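Local coordinates for DUF985 domain-containing protein (Shewanella oneidensis, PDB 1YUD) that is of unknown function but belongs to the cupin superfamily, with the small-barrel fold of that family, and assembles as a pair of identical subunits, at residues Y53-T58 / D124-V129; W73-G78 / L97-A102; Q79-Y84 / S119-D124. One frame throughout, in Å; residues are numbered along the deposited sequence.

Interaction 1 of 3, residues Y53-T58 / D124-V129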
loop_
_atom_site.group_PDB
_atom_site.type_symbol
_atom_site.label_atom_id
_atom_site.label_comp_id
_atom_site.label_asym_id
_atom_site.label_seq_id
_atom_site.Cartn_x
_atom_site.Cartn_y
_atom_site.Cartn_z
ATOM N N TYR A 53 1.662 -9.424 1.043
ATOM C CA TYR A 53 2.868 -8.895 1.627
ATOM C C TYR A 53 3.908 -9.463 0.652
ATOM O O TYR A 53 3.556 -10.272 -0.209
ATOM C CB TYR A 53 3.050 -9.474 3.015
ATOM C CG TYR A 53 2.209 -8.833 4.086
ATOM C CD1 TYR A 53 2.585 -7.611 4.642
ATOM C CD2 TYR A 53 1.086 -9.470 4.604
ATOM C CE1 TYR A 53 1.870 -7.041 5.697
ATOM C CE2 TYR A 53 0.363 -8.909 5.661
ATOM C CZ TYR A 53 0.765 -7.701 6.202
ATOM O OH TYR A 53 0.106 -7.150 7.274
ATOM N N PHE A 54 5.163 -9.040 0.745
ATOM C CA PHE A 54 6.185 -9.566 -0.160
ATOM C C PHE A 54 7.552 -9.167 0.348
ATOM O O PHE A 54 7.916 -7.992 0.332
ATOM C CB PHE A 54 5.977 -9.051 -1.589
ATOM C CG PHE A 54 6.863 -9.710 -2.606
ATOM C CD1 PHE A 54 8.129 -9.210 -2.883
ATOM C CD2 PHE A 54 6.426 -10.822 -3.308
ATOM C CE1 PHE A 54 8.947 -9.809 -3.855
ATOM C CE2 PHE A 54 7.238 -11.425 -4.280
ATOM C CZ PHE A 54 8.502 -10.910 -4.551
ATOM N N LEU A 55 8.314 -10.162 0.791
ATOM C CA LEU A 55 9.622 -9.905 1.358
ATOM C C LEU A 55 10.793 -10.301 0.479
ATOM O O LEU A 55 10.685 -11.178 -0.370
ATOM C CB LEU A 55 9.714 -10.593 2.719
ATOM C CG LEU A 55 11.005 -10.326 3.477
ATOM C CD1 LEU A 55 10.698 -10.145 4.953
ATOM C CD2 LEU A 55 11.985 -11.464 3.215
ATOM N N LEU A 56 11.919 -9.634 0.693
ATOM C CA LEU A 56 13.118 -9.908 -0.079
ATOM C C LEU A 56 14.356 -9.935 0.818
ATOM O O LEU A 56 14.596 -8.995 1.591
ATOM C CB LEU A 56 13.296 -8.838 -1.151
ATOM C CG LEU A 56 13.645 -9.348 -2.541
ATOM C CD1 LEU A 56 12.411 -9.975 -3.193
ATOM C CD2 LEU A 56 14.162 -8.188 -3.373
ATOM N N ARG A 57 15.127 -11.020 0.715
ATOM C CA ARG A 57 16.366 -11.179 1.479
ATOM C C ARG A 57 17.546 -11.179 0.521
ATOM O O ARG A 57 17.396 -11.470 -0.665
ATOM C CB ARG A 57 16.375 -12.489 2.261
ATOM C CG ARG A 57 15.385 -12.559 3.399
ATOM C CD ARG A 57 15.458 -13.913 4.098
ATOM N NE ARG A 57 15.531 -15.012 3.137
ATOM C CZ ARG A 57 15.338 -16.292 3.441
ATOM N NH1 ARG A 57 15.434 -17.220 2.493
ATOM N NH2 ARG A 57 15.035 -16.640 4.689
ATOM N N THR A 58 18.719 -10.873 1.064
ATOM C CA THR A 58 19.962 -10.803 0.300
ATOM C C THR A 58 20.197 -11.889 -0.750
ATOM O O THR A 58 21.036 -11.716 -1.639
ATOM C CB THR A 58 21.175 -10.784 1.229
ATOM O OG1 THR A 58 21.015 -9.744 2.199
ATOM C CG2 THR A 58 22.426 -10.514 0.433
ATOM N N ASP A 124 22.303 -4.990 1.178
ATOM C CA ASP A 124 22.038 -6.292 1.790
ATOM C C ASP A 124 21.156 -6.054 3.012
ATOM O O ASP A 124 21.337 -5.079 3.745
ATOM C CB ASP A 124 23.333 -7.003 2.228
ATOM C CG ASP A 124 24.175 -7.505 1.051
ATOM O OD1 ASP A 124 23.599 -7.933 0.025
ATOM O OD2 ASP A 124 25.423 -7.489 1.167
ATOM N N GLY A 125 20.200 -6.949 3.222
ATOM C CA GLY A 125 19.294 -6.812 4.343
ATOM C C GLY A 125 17.962 -7.394 3.929
ATOM O O GLY A 125 17.930 -8.362 3.162
ATOM N N PHE A 126 16.862 -6.824 4.413
ATOM C CA PHE A 126 15.550 -7.345 4.039
ATOM C C PHE A 126 14.629 -6.251 3.510
ATOM O O PHE A 126 14.910 -5.057 3.657
ATOM C CB PHE A 126 14.871 -7.985 5.237
ATOM C CG PHE A 126 14.418 -6.993 6.255
ATOM C CD1 PHE A 126 15.339 -6.373 7.091
ATOM C CD2 PHE A 126 13.074 -6.665 6.369
ATOM C CE1 PHE A 126 14.930 -5.440 8.033
ATOM C CE2 PHE A 126 12.653 -5.736 7.300
ATOM C CZ PHE A 126 13.585 -5.123 8.138
ATOM N N SER A 127 13.514 -6.665 2.914
ATOM C CA SER A 127 12.544 -5.711 2.400
ATOM C C SER A 127 11.120 -6.225 2.361
ATOM O O SER A 127 10.783 -7.135 1.598
ATOM C CB SER A 127 12.952 -5.240 1.020
ATOM O OG SER A 127 14.078 -4.411 1.130
ATOM N N LEU A 128 10.295 -5.633 3.223
ATOM C CA LEU A 128 8.881 -5.956 3.306
ATOM C C LEU A 128 8.236 -4.943 2.365
ATOM O O LEU A 128 8.561 -3.750 2.395
ATOM C CB LEU A 128 8.352 -5.758 4.730
ATOM C CG LEU A 128 6.871 -6.142 4.824
ATOM C CD1 LEU A 128 6.746 -7.622 4.566
ATOM C CD2 LEU A 128 6.286 -5.778 6.178
ATOM N N VAL A 129 7.312 -5.423 1.547
ATOM C CA VAL A 129 6.672 -4.586 0.556
ATOM C C VAL A 129 5.197 -4.914 0.373
ATOM O O VAL A 129 4.778 -6.070 0.505
ATOM C CB VAL A 129 7.417 -4.756 -0.787
ATOM C CG1 VAL A 129 6.454 -5.009 -1.925
ATOM C CG2 VAL A 129 8.283 -3.558 -1.033
#

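Interaction 2 of 3, residues W73-G78 / L97-A102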
loop_
_atom_site.group_PDB
_atom_site.type_symbol
_atom_site.label_atom_id
_atom_site.label_comp_id
_atom_site.label_asym_id
_atom_site.label_seq_id
_atom_site.Cartn_x
_atom_site.Cartn_y
_atom_site.Cartn_z
ATOM N N TRP A 73 2.778 -0.503 -5.517
ATOM C CA TRP A 73 3.799 -0.965 -4.609
ATOM C C TRP A 73 3.911 -0.012 -3.445
ATOM O O TRP A 73 4.134 1.181 -3.628
ATOM C CB TRP A 73 5.142 -1.070 -5.329
ATOM C CG TRP A 73 5.274 -2.304 -6.186
ATOM C CD1 TRP A 73 4.443 -2.692 -7.198
ATOM C CD2 TRP A 73 6.312 -3.297 -6.118
ATOM N NE1 TRP A 73 4.900 -3.862 -7.768
ATOM C CE2 TRP A 73 6.046 -4.255 -7.123
ATOM C CE3 TRP A 73 7.444 -3.467 -5.305
ATOM C CZ2 TRP A 73 6.870 -5.367 -7.342
ATOM C CZ3 TRP A 73 8.265 -4.570 -5.522
ATOM C CH2 TRP A 73 7.971 -5.507 -6.537
ATOM N N TYR A 74 3.751 -0.536 -2.239
ATOM C CA TYR A 74 3.862 0.294 -1.050
ATOM C C TYR A 74 5.146 -0.127 -0.352
ATOM O O TYR A 74 5.657 -1.220 -0.593
ATOM C CB TYR A 74 2.632 0.072 -0.162
ATOM C CG TYR A 74 1.353 0.453 -0.877
ATOM C CD1 TYR A 74 0.878 1.761 -0.839
ATOM C CD2 TYR A 74 0.683 -0.466 -1.674
ATOM C CE1 TYR A 74 -0.225 2.143 -1.584
ATOM C CE2 TYR A 74 -0.414 -0.092 -2.429
ATOM C CZ TYR A 74 -0.859 1.218 -2.384
ATOM O OH TYR A 74 -1.887 1.627 -3.204
ATOM N N PHE A 75 5.681 0.727 0.502
ATOM C CA PHE A 75 6.909 0.391 1.196
ATOM C C PHE A 75 6.683 0.365 2.701
ATOM O O PHE A 75 6.344 1.390 3.310
ATOM C CB PHE A 75 7.998 1.412 0.866
ATOM C CG PHE A 75 9.337 1.059 1.421
ATOM C CD1 PHE A 75 10.164 0.160 0.747
ATOM C CD2 PHE A 75 9.766 1.597 2.632
ATOM C CE1 PHE A 75 11.421 -0.207 1.275
ATOM C CE2 PHE A 75 11.007 1.243 3.174
ATOM C CZ PHE A 75 11.840 0.337 2.489
ATOM N N HIS A 76 6.897 -0.797 3.306
ATOM C CA HIS A 76 6.714 -0.932 4.747
ATOM C C HIS A 76 7.991 -0.689 5.531
ATOM O O HIS A 76 8.029 0.157 6.438
ATOM C CB HIS A 76 6.180 -2.313 5.080
ATOM C CG HIS A 76 4.859 -2.607 4.452
ATOM N ND1 HIS A 76 3.733 -1.860 4.717
ATOM C CD2 HIS A 76 4.469 -3.596 3.610
ATOM C CE1 HIS A 76 2.703 -2.381 4.071
ATOM N NE2 HIS A 76 3.121 -3.435 3.395
ATOM N N ALA A 77 9.042 -1.429 5.180
ATOM C CA ALA A 77 10.315 -1.281 5.879
ATOM C C ALA A 77 11.427 -2.091 5.242
ATOM O O ALA A 77 11.193 -2.896 4.339
ATOM C CB ALA A 77 10.153 -1.685 7.346
ATOM N N GLY A 78 12.649 -1.868 5.714
ATOM C CA GLY A 78 13.765 -2.613 5.168
ATOM C C GLY A 78 14.693 -1.874 4.220
ATOM O O GLY A 78 15.153 -0.775 4.527
ATOM N N LEU A 97 12.078 2.617 -5.119
ATOM C CA LEU A 97 11.110 2.476 -4.034
ATOM C C LEU A 97 11.898 2.578 -2.739
ATOM O O LEU A 97 13.033 2.125 -2.695
ATOM C CB LEU A 97 10.413 1.116 -4.111
ATOM C CG LEU A 97 8.982 1.070 -3.574
ATOM C CD1 LEU A 97 8.110 2.097 -4.332
ATOM C CD2 LEU A 97 8.422 -0.346 -3.732
ATOM N N GLY A 98 11.326 3.171 -1.695
ATOM C CA GLY A 98 12.064 3.284 -0.448
ATOM C C GLY A 98 11.721 4.548 0.309
ATOM O O GLY A 98 10.853 5.298 -0.128
ATOM N N LEU A 99 12.413 4.802 1.419
ATOM C CA LEU A 99 12.138 5.968 2.256
ATOM C C LEU A 99 13.137 7.131 2.263
ATOM O O LEU A 99 13.057 7.989 3.143
ATOM C CB LEU A 99 11.918 5.517 3.703
ATOM C CG LEU A 99 10.607 4.784 4.018
ATOM C CD1 LEU A 99 10.704 4.046 5.344
ATOM C CD2 LEU A 99 9.481 5.791 4.052
ATOM N N ASP A 100 14.070 7.183 1.312
ATOM C CA ASP A 100 15.028 8.299 1.283
ATOM C C ASP A 100 14.573 9.343 0.272
ATOM O O ASP A 100 14.727 9.154 -0.939
ATOM C CB ASP A 100 16.439 7.831 0.906
ATOM C CG ASP A 100 17.496 8.921 1.131
ATOM O OD1 ASP A 100 18.625 8.797 0.600
ATOM O OD2 ASP A 100 17.195 9.902 1.848
ATOM N N LEU A 101 14.023 10.447 0.771
ATOM C CA LEU A 101 13.530 11.503 -0.106
ATOM C C LEU A 101 14.661 12.310 -0.726
ATOM O O LEU A 101 14.474 12.967 -1.751
ATOM C CB LEU A 101 12.569 12.417 0.657
ATOM C CG LEU A 101 11.361 11.706 1.278
ATOM C CD1 LEU A 101 10.505 12.732 1.995
ATOM C CD2 LEU A 101 10.557 10.973 0.208
ATOM N N ALA A 102 15.836 12.257 -0.103
ATOM C CA ALA A 102 17.012 12.959 -0.616
ATOM C C ALA A 102 17.231 12.496 -2.062
ATOM O O ALA A 102 17.171 13.297 -2.996
ATOM C CB ALA A 102 18.235 12.618 0.243
#

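Interaction 3 of 3, residues Q79-Y84 / S119-D124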
loop_
_atom_site.group_PDB
_atom_site.type_symbol
_atom_site.label_atom_id
_atom_site.label_comp_id
_atom_site.label_asym_id
_atom_site.label_seq_id
_atom_site.Cartn_x
_atom_site.Cartn_y
_atom_site.Cartn_z
ATOM N N GLN A 79 14.950 -2.479 3.059
ATOM C CA GLN A 79 15.875 -1.925 2.074
ATOM C C GLN A 79 15.258 -1.435 0.779
ATOM O O GLN A 79 14.594 -2.187 0.079
ATOM C CB GLN A 79 16.951 -2.968 1.714
ATOM C CG GLN A 79 18.372 -2.571 2.064
ATOM C CD GLN A 79 18.635 -2.686 3.531
ATOM O OE1 GLN A 79 19.524 -2.029 4.076
ATOM N NE2 GLN A 79 17.865 -3.535 4.192
ATOM N N SER A 80 15.524 -0.179 0.443
ATOM C CA SER A 80 15.008 0.398 -0.788
ATOM C C SER A 80 15.225 -0.611 -1.914
ATOM O O SER A 80 16.270 -1.253 -1.972
ATOM C CB SER A 80 15.765 1.675 -1.119
ATOM O OG SER A 80 16.949 1.349 -1.821
ATOM N N LEU A 81 14.243 -0.756 -2.799
ATOM C CA LEU A 81 14.353 -1.699 -3.915
ATOM C C LEU A 81 14.619 -0.965 -5.224
ATOM O O LEU A 81 15.005 0.203 -5.236
ATOM C CB LEU A 81 13.063 -2.518 -4.047
ATOM C CG LEU A 81 12.530 -3.130 -2.749
ATOM C CD1 LEU A 81 11.261 -3.898 -3.041
ATOM C CD2 LEU A 81 13.558 -4.052 -2.139
ATOM N N THR A 82 14.408 -1.654 -6.332
ATOM C CA THR A 82 14.609 -1.046 -7.630
ATOM C C THR A 82 13.788 -1.848 -8.592
ATOM O O THR A 82 13.989 -3.048 -8.740
ATOM C CB THR A 82 16.074 -1.086 -8.043
ATOM O OG1 THR A 82 16.849 -0.384 -7.066
ATOM C CG2 THR A 82 16.269 -0.426 -9.398
ATOM N N ILE A 83 12.833 -1.190 -9.230
ATOM C CA ILE A 83 11.976 -1.887 -10.163
ATOM C C ILE A 83 12.543 -1.749 -11.559
ATOM O O ILE A 83 12.621 -0.651 -12.104
ATOM C CB ILE A 83 10.558 -1.309 -10.151
ATOM C CG1 ILE A 83 10.109 -1.043 -8.709
ATOM C CG2 ILE A 83 9.615 -2.257 -10.853
ATOM C CD1 ILE A 83 9.857 -2.277 -7.905
ATOM N N TYR A 84 12.957 -2.866 -12.133
ATOM C CA TYR A 84 13.493 -2.855 -13.474
ATOM C C TYR A 84 12.332 -3.264 -14.366
ATOM O O TYR A 84 11.765 -4.343 -14.208
ATOM C CB TYR A 84 14.658 -3.843 -13.591
ATOM C CG TYR A 84 15.775 -3.609 -12.591
ATOM C CD1 TYR A 84 15.609 -3.927 -11.252
ATOM C CD2 TYR A 84 16.993 -3.065 -12.989
ATOM C CE1 TYR A 84 16.625 -3.716 -10.328
ATOM C CE2 TYR A 84 18.019 -2.848 -12.075
ATOM C CZ TYR A 84 17.832 -3.177 -10.737
ATOM O OH TYR A 84 18.853 -2.983 -9.809
ATOM N N SER A 119 12.587 -7.003 -9.622
ATOM C CA SER A 119 13.170 -6.088 -8.661
ATOM C C SER A 119 14.198 -6.740 -7.749
ATOM O O SER A 119 14.106 -7.917 -7.413
ATOM C CB SER A 119 12.073 -5.462 -7.810
ATOM O OG SER A 119 12.625 -4.633 -6.797
ATOM N N ALA A 120 15.178 -5.946 -7.348
ATOM C CA ALA A 120 16.220 -6.399 -6.454
ATOM C C ALA A 120 16.281 -5.372 -5.340
ATOM O O ALA A 120 15.650 -4.326 -5.435
ATOM C CB ALA A 120 17.553 -6.465 -7.194
HETATM N N MSE A 121 17.015 -5.667 -4.277
HETATM C CA MSE A 121 17.138 -4.703 -3.196
HETATM C C MSE A 121 18.268 -3.785 -3.638
HETATM O O MSE A 121 18.811 -3.966 -4.722
HETATM C CB MSE A 121 17.516 -5.394 -1.889
HETATM C CG MSE A 121 16.602 -6.528 -1.479
HETATM SE SE MSE A 121 16.824 -6.892 0.411
HETATM C CE MSE A 121 18.600 -7.669 0.365
ATOM N N ASN A 122 18.623 -2.807 -2.813
ATOM C CA ASN A 122 19.716 -1.901 -3.158
ATOM C C ASN A 122 20.929 -2.131 -2.249
ATOM O O ASN A 122 22.065 -1.837 -2.622
ATOM C CB ASN A 122 19.243 -0.441 -3.077
ATOM C CG ASN A 122 18.594 0.042 -4.378
ATOM O OD1 ASN A 122 17.688 0.870 -4.360
ATOM N ND2 ASN A 122 19.074 -0.462 -5.507
ATOM N N GLN A 123 20.664 -2.665 -1.059
ATOM C CA GLN A 123 21.687 -2.979 -0.062
ATOM C C GLN A 123 21.339 -4.340 0.523
ATOM O O GLN A 123 20.206 -4.800 0.378
ATOM C CB GLN A 123 21.686 -1.947 1.071
ATOM C CG GLN A 123 22.244 -0.574 0.710
ATOM C CD GLN A 123 23.716 -0.611 0.319
ATOM O OE1 GLN A 123 24.072 -1.125 -0.744
ATOM N NE2 GLN A 123 24.578 -0.068 1.181
ATOM N N ASP A 124 22.303 -4.990 1.178
ATOM C CA ASP A 124 22.038 -6.292 1.790
ATOM C C ASP A 124 21.156 -6.054 3.012
ATOM O O ASP A 124 21.337 -5.079 3.745
ATOM C CB ASP A 124 23.333 -7.003 2.228
ATOM C CG ASP A 124 24.175 -7.505 1.051
ATOM O OD1 ASP A 124 23.599 -7.933 0.025
ATOM O OD2 ASP A 124 25.423 -7.489 1.167
#

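Interaction 1 of 3, residues Y53-T58 / D124-V129
Leu56 O takes a weak hydrogen bond of 2.9 Å from Ser127 N and a CA-H...O contact from Phe126 CA, which lies 3.1 Å from that same Leu56 O. The pattern is returned at Ser127 O, which receives Leu56 N weakly and has Leu55 CA 3.0 Å away. Leu56 and Ser127 are thus an antiparallel hydrogen-bonded pair, with Leu55 and Leu128 a non-hydrogen-bonded pair next to it; strand segments 53-57 and 126-129 run at 168° to one another. They are neighbours in the six-stranded sheet of the cupin barrel.

Leu55 and Leu128 share one face, where Phe17 of helix 14-20 touches both. Leu128 CD1 also meets the Tyr53 ring, 4.2 Å from Tyr53 CD1, the two side chains crossing obliquely. On the other face Phe54 CB lies 4.1 Å from Val129 CG1, and Ser127 OG is satisfied by Gln79 O. Farther along, Thr58 OG1 is anti to its own carbonyl carbon (chi1 -53°), which puts it where Gly125 N can donate across 3.1 Å to Thr58 OG1. Thr58 N returns a weak, long bond to Gly125 O.

Backbone groups therefore carry most of the polar pairing, leaving side chains to give one face to the helix and the other, at Leu56 and Ser127, to Met121 of the second sheet, while a threonine hydroxyl prolongs the pairing toward Gly125.

Interaction 2 of 3, residues W73-G78 / L97-A102
Trp73 meets Leu97 at the edge of its indole: Leu97 CD2 sits near the ring plane, 3.6 Å from Trp73 CE3, and also lies 3.7 Å from Trp73 CB. The two side chains cross at about a right angle. Leu81 and Ile83 touch Trp73 as well, so the indole packs against the second sheet.

Tyr74 turns its side chain to the other side of the strand, where its hydroxyl bonds Ser51 of the second subunit and its ring stacks on Tyr74 of that subunit. This alternation suits a cupin barrel: strand 71-76 belongs to one sheet, and the loop at 97-102 leaves strand 92-97 of the sheet facing it.

Phe75 comes back toward that loop. Its CG is anti to the backbone N (chi1 -174°), and the ring beyond it has Gly98 CA over its face, 3.8 Å from the Phe75 ring centroid and 10° off the normal, a CH-pi contact. Ala77 N lies over the opposite face, offset toward the rim. Leu99 CD1 reaches Phe75 CE2 at 3.6 Å, and Leu99 CG comes equally near Phe75 CD2. An alanine in place of Phe75 would probably open a gap beneath Gly98 and leave the Leu99 branch without its aromatic partner.

His76 points away from the loop, and the chain turns a corner at Ala77; His76 ND1 bonds Phe75 O of the second subunit, whose own His76 packs on Leu99.

Interaction 3 of 3, residues Q79-Y84 / S119-D124
Asn122 sets its carboxamide between Ser80 and Thr82, and both ends of it find partners. Asn122 OD1 accepts Ser80 OG at 2.7 Å, the donor in the carbonyl plane on a lone pair, with a C=O...donor angle of 110°; a weak bond from Gln96 NE2 comes to the same oxygen. On the other side, Asn122 ND2 donates to Thr82 OG1 at 2.7 Å, a bent and weak bond. Thr82 OG1 in turn is hydrogen-bonded to Leu81 O at 2.7 Å, rising 46° out of that carbonyl plane, while Gln96 OE1 is a second, weak partner for the same hydroxyl.

Thr82 O is held twice. Ser119 OG, anti to its backbone N (chi1 176°), donates across 2.9 Å to Thr82 O from well above the carbonyl plane, and Ala120 N adds a weak, long bond to it. Thr82 and Ala120 are an antiparallel hydrogen-bonded pair of strands 81-86 and 116-121, neighbours in the five-stranded sheet of the cupin barrel.

Apolar atoms fill in around these bonds. Leu81 CD2 rests 4.0 Å from CG of Met121, a selenomethionine in this model, and the edge of the Tyr84 ring approaches Ala120, with Tyr84 CE1 4.3 Å from Ala120 CB. Gln79 CG packs 3.5 Å from Gln123 CB, while Gln79 NE2 is weakly bonded to Phe126 O.

Side-chain hydroxyls and one amide thus add to the backbone pairing of the two strands, and Asn122 ties the strand end to the turn at Ser80.

The centres of interactions 1 and 2 are about 12 Å apart, those of interactions 1 and 3 about 9 Å, and those of interactions 2 and 3 about 10 Å. Along the chain, interactions 2 and 3 nest inside the loop closed by interaction 1, their segments alternating. Interaction 1 lies in the six-stranded sheet and meets interaction 2 just past strand 71-76, where Leu128 N faces Ala77 O. Interaction 3, in the five-stranded sheet, shares Asp124 with interaction 1 and meets interaction 2 where Leu97 O faces Leu81 N. Interaction 2 packs strand 71-76 on the loop leaving that second sheet, and contacts among the three bring the sheets together; interactions 1 and 2 also touch the second subunit.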